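Mll7089 protein (Mesorhizobium loti, PDB 2OZ8) is of unknown function but probably binds magnesium and may act as a hydro-lyase. Local coordinates at residues A[132-144]-A[152-164]. Numbering follows the deposited sequence.
Sequences RVKAYASGLDFHL and LFSHAASIGYSAF
A beta-alpha-beta crossover of the enolase-superfamily TIM barrel brings strand 132-138 against helix 146-158 and strand 163-167. The axes of strand 132-138 and helix segment 152-158 run nearly antiparallel, 9.2 Å apart at closest approach, while the strands pair in parallel. One nearly straight hydrogen bond (175°) from A137 N to A163 O, 2.9 Å, fixes their register; F164 CA adds a CA-H...O contact to A137 O. Beside this bridge, a water that donates to A135 O and accepts from S162 N links the chains just before the paired residues. A137 CB points into the strand-helix interface: it meets A156 CB at 3.5 Å, touches F164 CD1, and lies over one face of the Y161 ring, 4.1 Å from its centroid, as a CH-pi contact. Farther along, F153 turns its ring edge to A137 O, while L152 CD2 covers one face. Replacing F153 with an alanine is likely to open a gap beside G139 and deprive L152 CD2 of the ring face it lies over. D141, whose OD1 accepts from K167 N, sets its carboxylate 80° to the F153 ring. With CG anti to its carbonyl carbon (chi1 -74°), F153 extends CZ to 3.6 Å from G139 N.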
ATOM      1  N   ARG A 132      24.332   3.421 -35.241  1.00 38.22           N
ATOM      2  CA  ARG A 132      24.690   4.675 -34.634  1.00 37.92           C
ATOM      3  C   ARG A 132      23.737   5.171 -33.574  1.00 37.99           C
ATOM      4  O   ARG A 132      22.558   4.795 -33.540  1.00 39.33           O
ATOM      5  CB  ARG A 132      24.905   5.749 -35.688  1.00 38.22           C
ATOM      6  CG  ARG A 132      23.669   6.378 -36.152  1.00 38.99           C
ATOM      7  CD  ARG A 132      23.928   7.342 -37.227  1.00 40.47           C
ATOM      8  NE  ARG A 132      22.662   7.914 -37.640  1.00 45.90           N
ATOM      9  CZ  ARG A 132      22.565   8.950 -38.467  1.00 47.82           C
ATOM     10  NH1 ARG A 132      23.685   9.488 -38.968  1.00 48.64           N
ATOM     11  NH2 ARG A 132      21.366   9.427 -38.785  1.00 40.58           N
ATOM     12  N   VAL A 133      24.275   6.033 -32.717  1.00 37.31           N
ATOM     13  CA  VAL A 133      23.551   6.663 -31.635  1.00 35.51           C
ATOM     14  C   VAL A 133      23.996   8.111 -31.468  1.00 35.81           C
ATOM     15  O   VAL A 133      25.144   8.433 -31.679  1.00 37.24           O
ATOM     16  CB  VAL A 133      23.771   5.861 -30.336  1.00 35.38           C
ATOM     17  CG1 VAL A 133      25.193   5.929 -29.854  1.00 29.69           C
ATOM     18  CG2 VAL A 133      22.763   6.290 -29.292  1.00 35.21           C
ATOM     19  N   LYS A 134      23.090   8.989 -31.106  1.00 36.09           N
ATOM     20  CA  LYS A 134      23.453  10.363 -30.716  1.00 36.32           C
ATOM     21  C   LYS A 134      24.389  10.421 -29.536  1.00 36.40           C
ATOM     22  O   LYS A 134      24.232   9.689 -28.528  1.00 36.28           O
ATOM     23  CB  LYS A 134      22.201  11.125 -30.330  1.00 35.96           C
ATOM     24  CG  LYS A 134      21.203  11.200 -31.469  1.00 38.60           C
ATOM     25  CD  LYS A 134      20.072  12.154 -31.139  1.00 39.03           C
ATOM     26  CE  LYS A 134      18.823  11.397 -30.971  1.00 42.83           C
ATOM     27  NZ  LYS A 134      17.708  12.376 -30.924  1.00 49.40           N
ATOM     28  N   ALA A 135      25.335  11.339 -29.622  1.00 36.31           N
ATOM     29  CA  ALA A 135      26.300  11.498 -28.563  1.00 36.47           C
ATOM     30  C   ALA A 135      26.120  12.907 -28.002  1.00 36.59           C
ATOM     31  O   ALA A 135      25.840  13.824 -28.744  1.00 36.77           O
ATOM     32  CB  ALA A 135      27.734  11.277 -29.122  1.00 36.79           C
ATOM     33  N   TYR A 136      26.236  13.078 -26.692  1.00 35.80           N
ATOM     34  CA  TYR A 136      26.153  14.409 -26.142  1.00 35.64           C
ATOM     35  C   TYR A 136      27.487  14.749 -25.531  1.00 35.61           C
ATOM     36  O   TYR A 136      28.246  13.860 -25.178  1.00 36.17           O
ATOM     37  CB  TYR A 136      25.009  14.565 -25.136  1.00 35.04           C
ATOM     38  CG  TYR A 136      25.087  13.716 -23.896  1.00 31.82           C
ATOM     39  CD1 TYR A 136      25.701  14.198 -22.769  1.00 32.98           C
ATOM     40  CD2 TYR A 136      24.488  12.480 -23.831  1.00 28.95           C
ATOM     41  CE1 TYR A 136      25.732  13.469 -21.601  1.00 33.14           C
ATOM     42  CE2 TYR A 136      24.499  11.709 -22.650  1.00 27.92           C
ATOM     43  CZ  TYR A 136      25.133  12.227 -21.546  1.00 31.38           C
ATOM     44  OH  TYR A 136      25.238  11.555 -20.360  1.00 34.41           O
ATOM     45  N   ALA A 137      27.783  16.036 -25.463  1.00 35.10           N
ATOM     46  CA  ALA A 137      29.080  16.474 -25.024  1.00 35.32           C
ATOM     47  C   ALA A 137      28.979  16.734 -23.528  1.00 34.44           C
ATOM     48  O   ALA A 137      28.117  17.457 -23.112  1.00 33.97           O
ATOM     49  CB  ALA A 137      29.480  17.747 -25.765  1.00 34.36           C
ATOM     50  N   SER A 138      29.884  16.155 -22.755  1.00 34.38           N
ATOM     51  CA  SER A 138      29.836  16.186 -21.319  1.00 34.60           C
ATOM     52  C   SER A 138      31.165  16.674 -20.771  1.00 35.94           C
ATOM     53  O   SER A 138      32.203  16.080 -20.986  1.00 37.21           O
ATOM     54  CB  SER A 138      29.506  14.794 -20.831  1.00 33.76           C
ATOM     55  OG  SER A 138      29.557  14.707 -19.443  1.00 32.41           O
ATOM     56  N   GLY A 139      31.124  17.759 -20.038  1.00 37.53           N
ATOM     57  CA  GLY A 139      32.317  18.498 -19.694  1.00 39.03           C
ATOM     58  C   GLY A 139      33.030  18.004 -18.467  1.00 40.58           C
ATOM     59  O   GLY A 139      34.236  18.169 -18.385  1.00 40.75           O
ATOM     60  N   LEU A 140      32.311  17.364 -17.532  1.00 41.20           N
ATOM     61  CA  LEU A 140      32.899  16.930 -16.228  1.00 41.59           C
ATOM     62  C   LEU A 140      33.602  18.160 -15.635  1.00 41.60           C
ATOM     63  O   LEU A 140      34.737  18.104 -15.141  1.00 41.35           O
ATOM     64  CB  LEU A 140      33.860  15.720 -16.419  1.00 40.99           C
ATOM     65  CG  LEU A 140      33.368  14.539 -17.296  1.00 41.72           C
ATOM     66  CD1 LEU A 140      34.414  13.433 -17.476  1.00 40.06           C
ATOM     67  CD2 LEU A 140      32.032  13.899 -16.781  1.00 42.53           C
ATOM     68  N   ASP A 141      32.881  19.279 -15.725  1.00 41.96           N
ATOM     69  CA  ASP A 141      33.449  20.649 -15.763  1.00 41.15           C
ATOM     70  C   ASP A 141      33.305  21.373 -14.486  1.00 40.35           C
ATOM     71  O   ASP A 141      33.453  22.556 -14.490  1.00 40.90           O
ATOM     72  CB  ASP A 141      32.687  21.511 -16.779  1.00 41.21           C
ATOM     73  CG  ASP A 141      31.161  21.546 -16.474  1.00 41.96           C
ATOM     74  OD1 ASP A 141      30.509  20.577 -16.881  1.00 43.15           O
ATOM     75  OD2 ASP A 141      30.651  22.483 -15.783  1.00 43.50           O
ATOM     76  N   PHE A 142      32.995  20.706 -13.400  1.00 40.83           N
ATOM     77  CA  PHE A 142      32.720  21.421 -12.172  1.00 41.93           C
ATOM     78  C   PHE A 142      33.921  22.239 -11.689  1.00 43.55           C
ATOM     79  O   PHE A 142      33.769  23.263 -11.029  1.00 44.38           O
ATOM     80  CB  PHE A 142      32.301  20.430 -11.086  1.00 42.13           C
ATOM     81  CG  PHE A 142      31.725  21.070  -9.869  1.00 41.99           C
ATOM     82  CD1 PHE A 142      30.360  21.470  -9.849  1.00 42.69           C
ATOM     83  CD2 PHE A 142      32.528  21.309  -8.758  1.00 40.14           C
ATOM     84  CE1 PHE A 142      29.784  22.080  -8.715  1.00 44.04           C
ATOM     85  CE2 PHE A 142      31.987  21.913  -7.598  1.00 43.38           C
ATOM     86  CZ  PHE A 142      30.608  22.323  -7.575  1.00 46.30           C
ATOM     87  N   HIS A 143      35.129  21.791 -12.012  1.00 45.12           N
ATOM     88  CA  HIS A 143      36.322  22.418 -11.446  1.00 45.87           C
ATOM     89  C   HIS A 143      37.004  23.306 -12.453  1.00 47.50           C
ATOM     90  O   HIS A 143      37.915  24.061 -12.108  1.00 48.17           O
ATOM     91  CB  HIS A 143      37.259  21.359 -10.910  1.00 44.73           C
ATOM     92  CG  HIS A 143      36.705  20.653  -9.725  1.00 43.05           C
ATOM     93  ND1 HIS A 143      36.474  21.293  -8.530  1.00 43.17           N
ATOM     94  CD2 HIS A 143      36.298  19.377  -9.552  1.00 44.46           C
ATOM     95  CE1 HIS A 143      35.954  20.441  -7.666  1.00 43.47           C
ATOM     96  NE2 HIS A 143      35.841  19.269  -8.261  1.00 45.69           N
ATOM     97  N   LEU A 144      36.524  23.232 -13.691  1.00 48.91           N
ATOM     98  CA  LEU A 144      37.022  24.054 -14.789  1.00 50.51           C
ATOM     99  C   LEU A 144      36.873  25.565 -14.535  1.00 51.60           C
ATOM    100  O   LEU A 144      35.824  26.007 -14.059  1.00 51.93           O
ATOM    101  CB  LEU A 144      36.305  23.647 -16.082  1.00 49.53           C
ATOM    102  CG  LEU A 144      37.144  22.992 -17.188  1.00 50.80           C
ATOM    103  CD1 LEU A 144      38.311  22.162 -16.649  1.00 51.18           C
ATOM    104  CD2 LEU A 144      36.306  22.171 -18.147  1.00 49.80           C
ATOM    105  N   LEU A 152      35.895  24.293 -24.041  1.00 41.15           N
ATOM    106  CA  LEU A 152      35.440  22.916 -24.300  1.00 39.92           C
ATOM    107  C   LEU A 152      34.064  22.902 -25.003  1.00 39.53           C
ATOM    108  O   LEU A 152      33.892  22.215 -26.038  1.00 38.62           O
ATOM    109  CB  LEU A 152      35.392  22.147 -22.974  1.00 40.31           C
ATOM    110  CG  LEU A 152      35.095  20.642 -23.011  1.00 41.53           C
ATOM    111  CD1 LEU A 152      35.554  20.018 -21.684  1.00 39.25           C
ATOM    112  CD2 LEU A 152      33.594  20.320 -23.300  1.00 40.32           C
ATOM    113  N   PHE A 153      33.095  23.671 -24.469  1.00 38.46           N
ATOM    114  CA  PHE A 153      31.742  23.602 -25.017  1.00 39.07           C
ATOM    115  C   PHE A 153      31.606  24.261 -26.375  1.00 40.02           C
ATOM    116  O   PHE A 153      30.886  23.759 -27.213  1.00 40.06           O
ATOM    117  CB  PHE A 153      30.634  23.999 -24.023  1.00 38.45           C
ATOM    118  CG  PHE A 153      30.379  22.948 -22.964  1.00 36.83           C
ATOM    119  CD1 PHE A 153      29.758  21.756 -23.278  1.00 39.36           C
ATOM    120  CD2 PHE A 153      30.768  23.147 -21.669  1.00 38.64           C
ATOM    121  CE1 PHE A 153      29.533  20.785 -22.318  1.00 39.10           C
ATOM    122  CE2 PHE A 153      30.576  22.163 -20.698  1.00 39.96           C
ATOM    123  CZ  PHE A 153      29.964  20.995 -21.023  1.00 39.40           C
ATOM    124  N   SER A 154      32.340  25.342 -26.640  1.00 41.23           N
ATOM    125  CA  SER A 154      32.346  25.850 -28.009  1.00 42.20           C
ATOM    126  C   SER A 154      33.169  24.952 -28.990  1.00 42.16           C
ATOM    127  O   SER A 154      32.793  24.794 -30.159  1.00 42.20           O
ATOM    128  CB  SER A 154      32.739  27.321 -28.058  1.00 42.10           C
ATOM    129  OG  SER A 154      34.057  27.444 -27.616  1.00 44.85           O
ATOM    130  N   HIS A 155      34.238  24.318 -28.533  1.00 42.04           N
ATOM    131  CA  HIS A 155      34.760  23.227 -29.355  1.00 43.31           C
ATOM    132  C   HIS A 155      33.701  22.136 -29.652  1.00 43.65           C
ATOM    133  O   HIS A 155      33.506  21.777 -30.820  1.00 45.07           O
ATOM    134  CB  HIS A 155      36.010  22.580 -28.777  1.00 43.36           C
ATOM    135  CG  HIS A 155      36.635  21.584 -29.711  1.00 46.15           C
ATOM    136  ND1 HIS A 155      36.670  20.227 -29.454  1.00 46.88           N
ATOM    137  CD2 HIS A 155      37.221  21.754 -30.924  1.00 47.64           C
ATOM    138  CE1 HIS A 155      37.267  19.613 -30.459  1.00 48.09           C
ATOM    139  NE2 HIS A 155      37.612  20.516 -31.363  1.00 47.51           N
ATOM    140  N   ALA A 156      32.990  21.618 -28.644  1.00 42.86           N
ATOM    141  CA  ALA A 156      31.967  20.610 -28.966  1.00 42.75           C
ATOM    142  C   ALA A 156      30.943  21.084 -30.033  1.00 43.00           C
ATOM    143  O   ALA A 156      30.602  20.330 -30.969  1.00 42.86           O
ATOM    144  CB  ALA A 156      31.264  20.092 -27.725  1.00 41.55           C
ATOM    145  N   ALA A 157      30.438  22.307 -29.890  1.00 43.34           N
ATOM    146  CA  ALA A 157      29.512  22.859 -30.889  1.00 44.39           C
ATOM    147  C   ALA A 157      30.171  22.979 -32.280  1.00 45.44           C
ATOM    148  O   ALA A 157      29.529  22.637 -33.306  1.00 45.96           O
ATOM    149  CB  ALA A 157      28.904  24.184 -30.432  1.00 43.35           C
ATOM    150  N   SER A 158      31.436  23.426 -32.318  1.00 46.19           N
ATOM    151  CA  SER A 158      32.221  23.516 -33.586  1.00 47.25           C
ATOM    152  C   SER A 158      32.093  22.291 -34.459  1.00 47.22           C
ATOM    153  O   SER A 158      31.910  22.423 -35.671  1.00 47.17           O
ATOM    154  CB  SER A 158      33.717  23.640 -33.336  1.00 46.85           C
ATOM    155  OG  SER A 158      34.056  24.962 -33.080  1.00 51.29           O
ATOM    156  N   ILE A 159      32.244  21.110 -33.828  1.00 46.58           N
ATOM    157  CA  ILE A 159      32.275  19.814 -34.526  1.00 44.72           C
ATOM    158  C   ILE A 159      30.939  19.046 -34.447  1.00 44.81           C
ATOM    159  O   ILE A 159      30.883  17.851 -34.718  1.00 45.91           O
ATOM    160  CB  ILE A 159      33.421  18.920 -33.985  1.00 45.49           C
ATOM    161  CG1 ILE A 159      33.091  18.424 -32.557  1.00 43.66           C
ATOM    162  CG2 ILE A 159      34.813  19.667 -34.072  1.00 41.72           C
ATOM    163  CD1 ILE A 159      34.232  17.758 -31.856  1.00 44.90           C
ATOM    164  N   GLY A 160      29.861  19.706 -34.068  1.00 43.77           N
ATOM    165  CA  GLY A 160      28.545  19.155 -34.408  1.00 43.59           C
ATOM    166  C   GLY A 160      27.692  18.500 -33.344  1.00 42.83           C
ATOM    167  O   GLY A 160      26.665  17.906 -33.675  1.00 42.80           O
ATOM    168  N   TYR A 161      28.124  18.589 -32.083  1.00 42.03           N
ATOM    169  CA  TYR A 161      27.253  18.293 -30.926  1.00 40.79           C
ATOM    170  C   TYR A 161      26.126  19.291 -30.883  1.00 40.48           C
ATOM    171  O   TYR A 161      26.310  20.469 -31.225  1.00 41.61           O
ATOM    172  CB  TYR A 161      28.049  18.310 -29.613  1.00 39.52           C
ATOM    173  CG  TYR A 161      29.030  17.141 -29.526  1.00 39.03           C
ATOM    174  CD1 TYR A 161      28.651  15.908 -28.936  1.00 36.76           C
ATOM    175  CD2 TYR A 161      30.343  17.258 -30.064  1.00 40.21           C
ATOM    176  CE1 TYR A 161      29.561  14.805 -28.883  1.00 36.10           C
ATOM    177  CE2 TYR A 161      31.253  16.191 -30.016  1.00 39.85           C
ATOM    178  CZ  TYR A 161      30.850  14.958 -29.439  1.00 39.54           C
ATOM    179  OH  TYR A 161      31.765  13.931 -29.415  1.00 37.74           O
ATOM    180  N   SER A 162      24.952  18.831 -30.488  1.00 40.15           N
ATOM    181  CA  SER A 162      23.788  19.702 -30.317  1.00 39.52           C
ATOM    182  C   SER A 162      23.186  19.476 -28.944  1.00 39.46           C
ATOM    183  O   SER A 162      22.189  20.106 -28.583  1.00 39.46           O
ATOM    184  CB  SER A 162      22.763  19.442 -31.398  1.00 40.03           C
ATOM    185  OG  SER A 162      22.417  18.061 -31.477  1.00 42.54           O
ATOM    186  N   ALA A 163      23.812  18.586 -28.163  1.00 38.74           N
ATOM    187  CA  ALA A 163      23.414  18.351 -26.782  1.00 37.66           C
ATOM    188  C   ALA A 163      24.639  18.377 -25.847  1.00 37.39           C
ATOM    189  O   ALA A 163      25.707  17.849 -26.204  1.00 38.24           O
ATOM    190  CB  ALA A 163      22.642  17.027 -26.674  1.00 37.51           C
ATOM    191  N   PHE A 164      24.474  18.972 -24.659  1.00 36.05           N
ATOM    192  CA  PHE A 164      25.571  19.393 -23.776  1.00 34.84           C
ATOM    193  C   PHE A 164      25.182  19.144 -22.317  1.00 35.61           C
ATOM    194  O   PHE A 164      24.095  19.506 -21.915  1.00 35.17           O
ATOM    195  CB  PHE A 164      25.855  20.902 -23.969  1.00 33.84           C
ATOM    196  CG  PHE A 164      26.164  21.275 -25.398  1.00 33.46           C
ATOM    197  CD1 PHE A 164      27.454  21.102 -25.917  1.00 31.60           C
ATOM    198  CD2 PHE A 164      25.166  21.711 -26.255  1.00 33.31           C
ATOM    199  CE1 PHE A 164      27.734  21.349 -27.250  1.00 29.57           C
ATOM    200  CE2 PHE A 164      25.462  21.968 -27.658  1.00 32.49           C
ATOM    201  CZ  PHE A 164      26.732  21.784 -28.119  1.00 30.48           C
TER
HETATM  202  O   HOH W   1      24.906  16.074 -29.816  1.00 39.69           O